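Local coordinates for protein flap endonuclease 1 (Desulfurococcus amylolyticus, PDB 3ORY) that probably cuts 5' single-stranded flaps from branched DNA as a structure-specific endonuclease of replication and repair, at residues L233-L237 with E238-D242; I224-D227 with K228-Q232; I243-L246 with L247-Y251; E257-P261 with K262-Q266. All blocks are in the same frame, centred on the assembly; numbering follows the deposited sequence.

Contact 1: L233-L237 with E238-D242; sequences LGITL and ENLID
Thr236 and Asn239 make the capping bond that starts helix 237-247: Asn239 N gives its hydrogen to Thr236 OG1 at 3.0 Å, with an N-H...O angle of 164°. The hydroxyl can reach that amide because it sits between its own backbone N and carbonyl carbon (chi1 63°), which turns OG1 back over the first turn; a short beta-hydroxyl suits an N-cap for this reason. The ordinary helical bonds follow, Leu240 N to Thr236 O at 3.0 Å and Ile241 N to Leu237 O at 2.9 Å. Glu238 turns its carboxylate out to Lys294 on helix 290-298.

Beneath the polar cap, Ile235 CD1 meets Leu240 CD1 at 4.0 Å. Ile235, just before the N-cap, thus pairs with Leu240, four residues after the N-cap: a hydrophobic staple. Leu237 CG lies 4.1 Å from Ile241 CD1 one turn on, the two branched chains crossing at a slant. Just upstream, Gly234 has the positive phi of the Schellman motif that ends helix 226-233, a conformation glycine adopts readily. The chain leaves one helix and enters the next within three residues; the hydroxyl gives Asn239 N the acceptor that no earlier turn can supply, while the Ile235-Leu240 contact is purely apolar.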
loop_
_atom_site.group_PDB
_atom_site.type_symbol
_atom_site.label_atom_id
_atom_site.label_comp_id
_atom_site.label_asym_id
_atom_site.label_seq_id
_atom_site.Cartn_x
_atom_site.Cartn_y
_atom_site.Cartn_z
ATOM N N LEU A 233 -14.290 -13.075 -12.806
ATOM C CA LEU A 233 -13.825 -12.381 -14.011
ATOM C C LEU A 233 -13.752 -13.299 -15.229
ATOM O O LEU A 233 -13.656 -12.826 -16.358
ATOM C CB LEU A 233 -12.470 -11.708 -13.766
ATOM C CG LEU A 233 -12.452 -10.398 -12.968
ATOM C CD1 LEU A 233 -11.042 -9.851 -12.867
ATOM C CD2 LEU A 233 -13.361 -9.361 -13.598
ATOM N N GLY A 234 -13.793 -14.609 -14.993
ATOM C CA GLY A 234 -13.680 -15.599 -16.067
ATOM C C GLY A 234 -12.304 -15.623 -16.715
ATOM O O GLY A 234 -12.188 -15.806 -17.931
ATOM N N ILE A 235 -11.265 -15.409 -15.905
ATOM C CA ILE A 235 -9.880 -15.349 -16.395
ATOM C C ILE A 235 -8.953 -16.279 -15.596
ATOM O O ILE A 235 -9.264 -16.659 -14.474
ATOM C CB ILE A 235 -9.301 -13.900 -16.369
ATOM C CG1 ILE A 235 -9.260 -13.342 -14.940
ATOM C CG2 ILE A 235 -10.090 -12.966 -17.293
ATOM C CD1 ILE A 235 -8.539 -12.004 -14.816
ATOM N N THR A 236 -7.826 -16.643 -16.198
ATOM C CA THR A 236 -6.793 -17.416 -15.527
ATOM C C THR A 236 -5.873 -16.472 -14.770
ATOM O O THR A 236 -5.908 -15.253 -14.985
ATOM C CB THR A 236 -5.947 -18.202 -16.544
ATOM O OG1 THR A 236 -5.268 -17.265 -17.390
ATOM C CG2 THR A 236 -6.828 -19.149 -17.398
ATOM N N LEU A 237 -5.026 -17.025 -13.903
ATOM C CA LEU A 237 -4.009 -16.230 -13.222
ATOM C C LEU A 237 -3.061 -15.581 -14.243
ATOM O O LEU A 237 -2.694 -14.414 -14.096
ATOM C CB LEU A 237 -3.226 -17.073 -12.198
ATOM C CG LEU A 237 -2.067 -16.363 -11.469
ATOM C CD1 LEU A 237 -2.513 -15.117 -10.691
ATOM C CD2 LEU A 237 -1.313 -17.323 -10.539
ATOM N N GLU A 238 -2.670 -16.325 -15.279
ATOM C CA GLU A 238 -1.829 -15.735 -16.340
ATOM C C GLU A 238 -2.507 -14.524 -16.991
ATOM O O GLU A 238 -1.852 -13.512 -17.236
ATOM C CB GLU A 238 -1.416 -16.778 -17.393
ATOM C CG GLU A 238 -0.313 -17.715 -16.898
ATOM C CD GLU A 238 0.259 -18.599 -17.991
ATOM O OE1 GLU A 238 0.154 -18.240 -19.188
ATOM O OE2 GLU A 238 0.830 -19.652 -17.646
ATOM N N ASN A 239 -3.811 -14.633 -17.260
ATOM C CA ASN A 239 -4.603 -13.499 -17.759
ATOM C C ASN A 239 -4.523 -12.306 -16.804
ATOM O O ASN A 239 -4.332 -11.172 -17.248
ATOM C CB ASN A 239 -6.085 -13.854 -17.916
ATOM C CG ASN A 239 -6.371 -14.886 -19.018
ATOM O OD1 ASN A 239 -5.558 -15.163 -19.925
ATOM N ND2 ASN A 239 -7.557 -15.457 -18.934
ATOM N N LEU A 240 -4.677 -12.558 -15.499
ATOM C CA LEU A 240 -4.611 -11.477 -14.499
ATOM C C LEU A 240 -3.242 -10.791 -14.500
ATOM O O LEU A 240 -3.139 -9.552 -14.465
ATOM C CB LEU A 240 -4.918 -12.006 -13.088
ATOM C CG LEU A 240 -5.007 -10.930 -11.988
ATOM C CD1 LEU A 240 -6.238 -10.018 -12.218
ATOM C CD2 LEU A 240 -5.043 -11.516 -10.590
ATOM N N ILE A 241 -2.188 -11.601 -14.517
ATOM C CA ILE A 241 -0.832 -11.071 -14.613
ATOM C C ILE A 241 -0.688 -10.220 -15.885
ATOM O O ILE A 241 -0.124 -9.127 -15.850
ATOM C CB ILE A 241 0.215 -12.208 -14.569
ATOM C CG1 ILE A 241 0.250 -12.823 -13.166
ATOM C CG2 ILE A 241 1.600 -11.684 -14.978
ATOM C CD1 ILE A 241 1.049 -14.151 -13.072
ATOM N N ASP A 242 -1.218 -10.713 -17.001
ATOM C CA ASP A 242 -1.119 -9.985 -18.256
ATOM C C ASP A 242 -1.828 -8.626 -18.182
ATOM O O ASP A 242 -1.346 -7.642 -18.752
ATOM C CB ASP A 242 -1.651 -10.823 -19.428
ATOM C CG ASP A 242 -0.593 -11.785 -19.988
ATOM O OD1 ASP A 242 0.570 -11.752 -19.539
ATOM O OD2 ASP A 242 -0.915 -12.585 -20.880
#

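Contact 2: I224-D227 with K228-Q232; sequences IELD and KLLVQ
Glu225 and Lys228 carry the charged part of this helix start. OE1 of Glu225 stands 3.4 Å from Lys228 NZ, a salt bridge whose hydrogen bond is weak. The lysine reaches it with an extended chain that crosses the glutamate aslant, so that its CD also lies 3.4 Å from OE1. The other carboxylate oxygen, OE2, has a long, weak ion pair with Lys197. Glu225 thus holds the N-cap position while its carboxylate goes to lysines, a long acidic chain being able to reach both.

Backbone bonds form the first turn: Leu229 N to Glu225 O at 2.9 Å, Leu230 N to Leu226 O at 2.9 Å and Val231 N to Asp227 O at 3.0 Å. They mark the passage from the end of strand 216-225, where Ile224 still bonds to Leu198, straight into helix 226-233, a direct strand-to-helix junction in the XPG I-region.

Apolar contacts occupy the inner side. Ile224 CG2 meets Leu229 CD2 at 4.2 Å, a hydrophobic staple astride the N-cap. With CG anti to the backbone N (chi1 178°), Leu226 sends CD1 forward to within 3.9 Å of Leu230 CG, and both leucines go on to pack against Leu240 of helix 237-247.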
loop_
_atom_site.group_PDB
_atom_site.type_symbol
_atom_site.label_atom_id
_atom_site.label_comp_id
_atom_site.label_asym_id
_atom_site.label_seq_id
_atom_site.Cartn_x
_atom_site.Cartn_y
_atom_site.Cartn_z
ATOM N N ILE A 224 -10.360 -9.352 -0.679
ATOM C CA ILE A 224 -10.473 -9.892 -2.028
ATOM C C ILE A 224 -9.769 -11.235 -2.078
ATOM O O ILE A 224 -8.585 -11.343 -1.748
ATOM C CB ILE A 224 -9.878 -8.939 -3.086
ATOM C CG1 ILE A 224 -10.622 -7.609 -3.077
ATOM C CG2 ILE A 224 -9.909 -9.589 -4.488
ATOM C CD1 ILE A 224 -9.791 -6.446 -3.565
ATOM N N GLU A 225 -10.497 -12.262 -2.498
ATOM C CA GLU A 225 -9.923 -13.593 -2.605
ATOM C C GLU A 225 -9.560 -13.870 -4.058
ATOM O O GLU A 225 -10.366 -13.629 -4.954
ATOM C CB GLU A 225 -10.893 -14.644 -2.052
ATOM C CG GLU A 225 -11.184 -14.461 -0.555
ATOM C CD GLU A 225 -12.351 -15.302 -0.064
ATOM O OE1 GLU A 225 -13.515 -14.972 -0.394
ATOM O OE2 GLU A 225 -12.101 -16.284 0.665
ATOM N N LEU A 226 -8.345 -14.371 -4.275
ATOM C CA LEU A 226 -7.798 -14.560 -5.620
ATOM C C LEU A 226 -8.614 -15.510 -6.496
ATOM O O LEU A 226 -9.104 -15.112 -7.552
ATOM C CB LEU A 226 -6.351 -15.056 -5.563
ATOM C CG LEU A 226 -5.637 -15.356 -6.889
ATOM C CD1 LEU A 226 -5.622 -14.133 -7.839
ATOM C CD2 LEU A 226 -4.217 -15.847 -6.624
ATOM N N ASP A 227 -8.725 -16.770 -6.073
ATOM C CA ASP A 227 -9.349 -17.771 -6.944
ATOM C C ASP A 227 -10.810 -17.365 -7.252
ATOM O O ASP A 227 -11.278 -17.523 -8.377
ATOM C CB ASP A 227 -9.176 -19.210 -6.395
ATOM C CG ASP A 227 -7.756 -19.811 -6.679
ATOM O OD1 ASP A 227 -6.953 -19.245 -7.461
ATOM O OD2 ASP A 227 -7.429 -20.874 -6.103
ATOM N N LYS A 228 -11.480 -16.762 -6.276
ATOM C CA LYS A 228 -12.818 -16.177 -6.448
ATOM C C LYS A 228 -12.862 -15.033 -7.477
ATOM O O LYS A 228 -13.768 -14.968 -8.325
ATOM C CB LYS A 228 -13.293 -15.657 -5.101
ATOM C CG LYS A 228 -14.773 -15.746 -4.847
ATOM C CD LYS A 228 -15.019 -15.533 -3.363
ATOM C CE LYS A 228 -16.481 -15.691 -2.992
ATOM N NZ LYS A 228 -16.673 -15.280 -1.574
ATOM N N LEU A 229 -11.892 -14.121 -7.381
ATOM C CA LEU A 229 -11.716 -13.055 -8.366
ATOM C C LEU A 229 -11.545 -13.607 -9.784
ATOM O O LEU A 229 -12.151 -13.115 -10.738
ATOM C CB LEU A 229 -10.502 -12.186 -7.994
ATOM C CG LEU A 229 -10.028 -11.123 -8.993
ATOM C CD1 LEU A 229 -11.125 -10.073 -9.268
ATOM C CD2 LEU A 229 -8.761 -10.440 -8.476
ATOM N N LEU A 230 -10.690 -14.614 -9.918
ATOM C CA LEU A 230 -10.388 -15.182 -11.224
ATOM C C LEU A 230 -11.629 -15.827 -11.850
ATOM O O LEU A 230 -11.900 -15.633 -13.039
ATOM C CB LEU A 230 -9.233 -16.188 -11.109
ATOM C CG LEU A 230 -7.861 -15.653 -10.671
ATOM C CD1 LEU A 230 -6.863 -16.811 -10.498
ATOM C CD2 LEU A 230 -7.297 -14.601 -11.644
ATOM N N VAL A 231 -12.380 -16.576 -11.042
ATOM C CA VAL A 231 -13.622 -17.226 -11.493
ATOM C C VAL A 231 -14.663 -16.185 -11.933
ATOM O O VAL A 231 -15.204 -16.287 -13.036
ATOM C CB VAL A 231 -14.244 -18.154 -10.405
ATOM C CG1 VAL A 231 -15.620 -18.676 -10.845
ATOM C CG2 VAL A 231 -13.316 -19.340 -10.083
ATOM N N GLN A 232 -14.927 -15.194 -11.077
ATOM C CA GLN A 232 -15.926 -14.152 -11.375
ATOM C C GLN A 232 -15.573 -13.376 -12.640
ATOM O O GLN A 232 -16.443 -13.064 -13.449
ATOM C CB GLN A 232 -16.087 -13.172 -10.204
ATOM C CG GLN A 232 -16.892 -13.707 -9.037
ATOM C CD GLN A 232 -18.263 -14.204 -9.453
ATOM O OE1 GLN A 232 -19.031 -13.489 -10.112
ATOM N NE2 GLN A 232 -18.575 -15.445 -9.086
#

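Contact 3: I243-L246 with L247-Y251; sequences IGIL and LGTDY
Leu247 and Gly248 bring the flat amides of their peptide groups to the carbonyl oxygens of the preceding turn, Leu247 N to Ile243 O at 3.1 Å and Gly248 N to Gly244 O at 2.8 Å. Leu247 CG rests 3.3 Å from Ile243 O, and its CD1 continues to Ile243 CG2 at 4.2 Å. The Tyr251 ring belongs to the outer end, where it meets Tyr296 edge-to-face and bonds through OH to Glu166.

Gly248 leaves the helix with phi 121° and psi 127°, backbone angles open to glycine, which has no side chain to meet the preceding carbonyl oxygen. The chain then brings Thr249 back under the helix end, its CG2 lying 3.8 Å from Gly244 O and 4.0 Å from Ile245 CA. This leaves OG1 turned to the loop, where it accepts from Tyr251 N at 3.1 Å, an ST turn, and also bonds to Asn252. Threonine suits the place with its two branches: the methyl lies against the backbone of the last helical turn, and the hydroxyl bonds in the loop. Here helix 237-247 ends and the connection to helix 261-271 begins, consistent with the helix-three-turn-helix element by which flap endonucleases bind duplex DNA.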
loop_
_atom_site.group_PDB
_atom_site.type_symbol
_atom_site.label_atom_id
_atom_site.label_comp_id
_atom_site.label_asym_id
_atom_site.label_seq_id
_atom_site.Cartn_x
_atom_site.Cartn_y
_atom_site.Cartn_z
ATOM N N ILE A 243 -2.957 -8.573 -17.476
ATOM C CA ILE A 243 -3.635 -7.300 -17.246
ATOM C C ILE A 243 -2.675 -6.326 -16.559
ATOM O O ILE A 243 -2.543 -5.166 -16.986
ATOM C CB ILE A 243 -4.955 -7.453 -16.448
ATOM C CG1 ILE A 243 -6.002 -8.197 -17.289
ATOM C CG2 ILE A 243 -5.510 -6.073 -16.065
ATOM C CD1 ILE A 243 -7.196 -8.704 -16.478
ATOM N N GLY A 244 -1.969 -6.815 -15.539
ATOM C CA GLY A 244 -0.992 -5.990 -14.820
ATOM C C GLY A 244 0.126 -5.474 -15.710
ATOM O O GLY A 244 0.551 -4.309 -15.578
ATOM N N ILE A 245 0.616 -6.342 -16.595
ATOM C CA ILE A 245 1.689 -5.998 -17.531
ATOM C C ILE A 245 1.237 -4.896 -18.502
ATOM O O ILE A 245 2.012 -3.983 -18.830
ATOM C CB ILE A 245 2.210 -7.258 -18.277
ATOM C CG1 ILE A 245 2.944 -8.191 -17.298
ATOM C CG2 ILE A 245 3.121 -6.871 -19.442
ATOM C CD1 ILE A 245 3.260 -9.597 -17.836
ATOM N N LEU A 246 -0.017 -4.971 -18.944
ATOM C CA LEU A 246 -0.559 -3.936 -19.832
ATOM C C LEU A 246 -0.645 -2.597 -19.120
ATOM O O LEU A 246 -0.450 -1.535 -19.731
ATOM C CB LEU A 246 -1.929 -4.341 -20.378
ATOM C CG LEU A 246 -1.920 -5.496 -21.381
ATOM C CD1 LEU A 246 -3.331 -5.766 -21.887
ATOM C CD2 LEU A 246 -1.000 -5.173 -22.542
ATOM N N LEU A 247 -0.930 -2.653 -17.825
ATOM C CA LEU A 247 -1.018 -1.444 -17.012
ATOM C C LEU A 247 0.365 -0.898 -16.622
ATOM O O LEU A 247 0.550 0.324 -16.511
ATOM C CB LEU A 247 -1.894 -1.697 -15.780
ATOM C CG LEU A 247 -3.349 -2.098 -16.071
ATOM C CD1 LEU A 247 -4.100 -2.294 -14.749
ATOM C CD2 LEU A 247 -4.048 -1.047 -16.936
ATOM N N GLY A 248 1.325 -1.797 -16.430
ATOM C CA GLY A 248 2.695 -1.408 -16.135
ATOM C C GLY A 248 3.233 -1.941 -14.818
ATOM O O GLY A 248 2.617 -1.754 -13.769
ATOM N N THR A 249 4.394 -2.600 -14.877
ATOM C CA THR A 249 5.048 -3.184 -13.699
ATOM C C THR A 249 6.427 -2.553 -13.515
ATOM O O THR A 249 6.826 -1.701 -14.310
ATOM C CB THR A 249 5.232 -4.709 -13.867
ATOM O OG1 THR A 249 6.193 -4.953 -14.902
ATOM C CG2 THR A 249 3.899 -5.390 -14.255
ATOM N N ASP A 250 7.169 -2.971 -12.486
ATOM C CA ASP A 250 8.561 -2.529 -12.332
ATOM C C ASP A 250 9.395 -2.798 -13.581
ATOM O O ASP A 250 10.356 -2.082 -13.861
ATOM C CB ASP A 250 9.238 -3.245 -11.146
ATOM C CG ASP A 250 8.875 -2.642 -9.809
ATOM O OD1 ASP A 250 8.569 -1.418 -9.738
ATOM O OD2 ASP A 250 8.927 -3.390 -8.811
ATOM N N TYR A 251 9.021 -3.833 -14.335
ATOM C CA TYR A 251 9.788 -4.250 -15.515
ATOM C C TYR A 251 9.369 -3.517 -16.797
ATOM O O TYR A 251 9.982 -3.690 -17.845
ATOM C CB TYR A 251 9.684 -5.775 -15.681
ATOM C CG TYR A 251 10.131 -6.469 -14.422
ATOM C CD1 TYR A 251 11.486 -6.581 -14.116
ATOM C CD2 TYR A 251 9.200 -6.935 -13.498
ATOM C CE1 TYR A 251 11.912 -7.170 -12.921
ATOM C CE2 TYR A 251 9.608 -7.534 -12.310
ATOM C CZ TYR A 251 10.962 -7.649 -12.031
ATOM O OH TYR A 251 11.367 -8.239 -10.871
#

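Contact 4: E257-P261 with K262-Q266; sequences EGIGP and KKALQ. With PO4 (phosphate ion), chain C.
Ile259 and Ala264 face each other across the start of helix 261-271. CG2 of the isoleucine, set anti to the backbone N, lies 3.8 Å from Ala264 CB, and the small methyl of alanine lets this turn sit closely against Ile243 and Leu246 of helix 237-247. Beside this contact the first helical bond joins Ala264 N to Gly260 O at 2.9 Å. Leu265 N follows, bonding to Pro261 O.

Pro261, Lys262 and Lys263 are arranged round a phosphate ion, probably taken up from the crystallisation liquor. The proline ring stands at one flank, its CD 3.1 Å from phosphate O3. Proline suits this first helical position because it has no N-H and its phi is already helical. Lys262 N donates to the same O3 at 2.8 Å, nearly straight at 172°, and its extended side chain passes along the anion with CB and CG both 3.4 Å from O3. Lys263 N gives a longer bond to O2, 3.3 Å, while its side chain bends away at chi2 and chi3. The two backbone amides thus hold the ion at the positive end of the helix dipole, which would be expected to favour an anion. Gly260, with no side chain, lets the anion come close to the backbone.

The Gly-Ile-Gly-Pro-Lys sequence opening a helix matches the helix-hairpin-helix type of element within the helix-three-turn-helix region of flap endonucleases, and the phosphate plausibly marks where a DNA backbone phosphate would bind.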
loop_
_atom_site.group_PDB
_atom_site.type_symbol
_atom_site.label_atom_id
_atom_site.label_comp_id
_atom_site.label_asym_id
_atom_site.label_seq_id
_atom_site.Cartn_x
_atom_site.Cartn_y
_atom_site.Cartn_z
ATOM N N GLU A 257 0.420 2.539 -23.908
ATOM C CA GLU A 257 -0.235 3.844 -24.025
ATOM C C GLU A 257 -1.742 3.756 -24.220
ATOM O O GLU A 257 -2.224 3.013 -25.075
ATOM C CB GLU A 257 0.378 4.655 -25.176
ATOM C CG GLU A 257 1.877 4.897 -25.027
ATOM C CD GLU A 257 2.525 5.430 -26.299
ATOM O OE1 GLU A 257 3.753 5.232 -26.465
ATOM O OE2 GLU A 257 1.815 6.046 -27.125
ATOM N N GLY A 258 -2.473 4.530 -23.419
ATOM C CA GLY A 258 -3.923 4.621 -23.544
ATOM C C GLY A 258 -4.701 3.451 -22.960
ATOM O O GLY A 258 -5.920 3.409 -23.075
ATOM N N ILE A 259 -4.016 2.499 -22.327
ATOM C CA ILE A 259 -4.706 1.310 -21.827
ATOM C C ILE A 259 -4.952 1.350 -20.318
ATOM O O ILE A 259 -4.027 1.237 -19.528
ATOM C CB ILE A 259 -4.013 -0.001 -22.289
ATOM C CG1 ILE A 259 -3.975 -0.044 -23.824
ATOM C CG2 ILE A 259 -4.758 -1.216 -21.748
ATOM C CD1 ILE A 259 -3.122 -1.136 -24.413
ATOM N N GLY A 260 -6.214 1.522 -19.939
ATOM C CA GLY A 260 -6.632 1.451 -18.537
ATOM C C GLY A 260 -7.161 0.070 -18.169
ATOM O O GLY A 260 -7.241 -0.810 -19.026
ATOM N N PRO A 261 -7.529 -0.126 -16.888
ATOM C CA PRO A 261 -7.905 -1.439 -16.355
ATOM C C PRO A 261 -9.065 -2.160 -17.080
ATOM O O PRO A 261 -8.952 -3.356 -17.349
ATOM C CB PRO A 261 -8.246 -1.142 -14.888
ATOM C CG PRO A 261 -7.455 0.106 -14.574
ATOM C CD PRO A 261 -7.544 0.913 -15.835
ATOM N N LYS A 262 -10.147 -1.449 -17.403
ATOM C CA LYS A 262 -11.276 -2.070 -18.111
ATOM C C LYS A 262 -10.875 -2.534 -19.499
ATOM O O LYS A 262 -11.258 -3.621 -19.930
ATOM C CB LYS A 262 -12.485 -1.125 -18.202
ATOM C CG LYS A 262 -13.164 -0.862 -16.874
ATOM C CD LYS A 262 -14.254 0.200 -17.014
ATOM C CE LYS A 262 -14.864 0.529 -15.668
ATOM N NZ LYS A 262 -15.954 1.539 -15.793
ATOM N N LYS A 263 -10.098 -1.708 -20.192
ATOM C CA LYS A 263 -9.651 -2.025 -21.544
ATOM C C LYS A 263 -8.671 -3.191 -21.545
ATOM O O LYS A 263 -8.790 -4.097 -22.373
ATOM C CB LYS A 263 -9.025 -0.801 -22.217
ATOM C CG LYS A 263 -8.550 -1.025 -23.669
ATOM C CD LYS A 263 -9.690 -1.348 -24.651
ATOM C CE LYS A 263 -9.354 -0.824 -26.053
ATOM N NZ LYS A 263 -10.333 -1.248 -27.108
ATOM N N ALA A 264 -7.716 -3.162 -20.613
ATOM C CA ALA A 264 -6.756 -4.254 -20.455
ATOM C C ALA A 264 -7.491 -5.579 -20.240
ATOM O O ALA A 264 -7.140 -6.577 -20.845
ATOM C CB ALA A 264 -5.779 -3.970 -19.298
ATOM N N LEU A 265 -8.523 -5.577 -19.397
ATOM C CA LEU A 265 -9.291 -6.794 -19.107
ATOM C C LEU A 265 -10.011 -7.297 -20.357
ATOM O O LEU A 265 -10.035 -8.500 -20.646
ATOM C CB LEU A 265 -10.305 -6.542 -17.986
ATOM C CG LEU A 265 -11.376 -7.626 -17.777
ATOM C CD1 LEU A 265 -10.770 -8.930 -17.227
ATOM C CD2 LEU A 265 -12.502 -7.119 -16.877
ATOM N N GLN A 266 -10.593 -6.354 -21.092
ATOM C CA GLN A 266 -11.300 -6.653 -22.329
ATOM C C GLN A 266 -10.339 -7.276 -23.343
ATOM O O GLN A 266 -10.653 -8.300 -23.949
ATOM C CB GLN A 266 -11.930 -5.366 -22.879
ATOM C CG GLN A 266 -13.307 -5.531 -23.475
ATOM C CD GLN A 266 -13.926 -4.190 -23.849
ATOM O OE1 GLN A 266 -13.216 -3.229 -24.139
ATOM N NE2 GLN A 266 -15.253 -4.124 -23.843
HETATM P P PO4 C . -10.439 2.174 -17.882
HETATM O O1 PO4 C . -9.389 3.236 -17.642
HETATM O O2 PO4 C . -10.089 1.401 -19.143
HETATM O O3 PO4 C . -10.522 1.256 -16.687
HETATM O O4 PO4 C . -11.788 2.831 -18.064
#

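Contacts 1 and 2, both partly buried, lie in series: helix 226-233 starts in contact 2, helix 237-247 in contact 1, and a probable hydrogen bond from Ile235 N to Leu230 O (2.9 Å) joins them. Contact 3 is the far end of helix 237-247 and the buried one of the four; it is made largely of aliphatic groups and backbone bonds. Contact 4 is at the surface, starting helix 261-271, and touches contact 3 where Leu247 CD2 meets Gly260 C at 3.5 Å. The helix starts differ: a threonine hydroxyl caps contact 1, contact 2 carries a weak glutamate-lysine salt bridge, and in contact 4 the backbone amides after a glycine bind an anion.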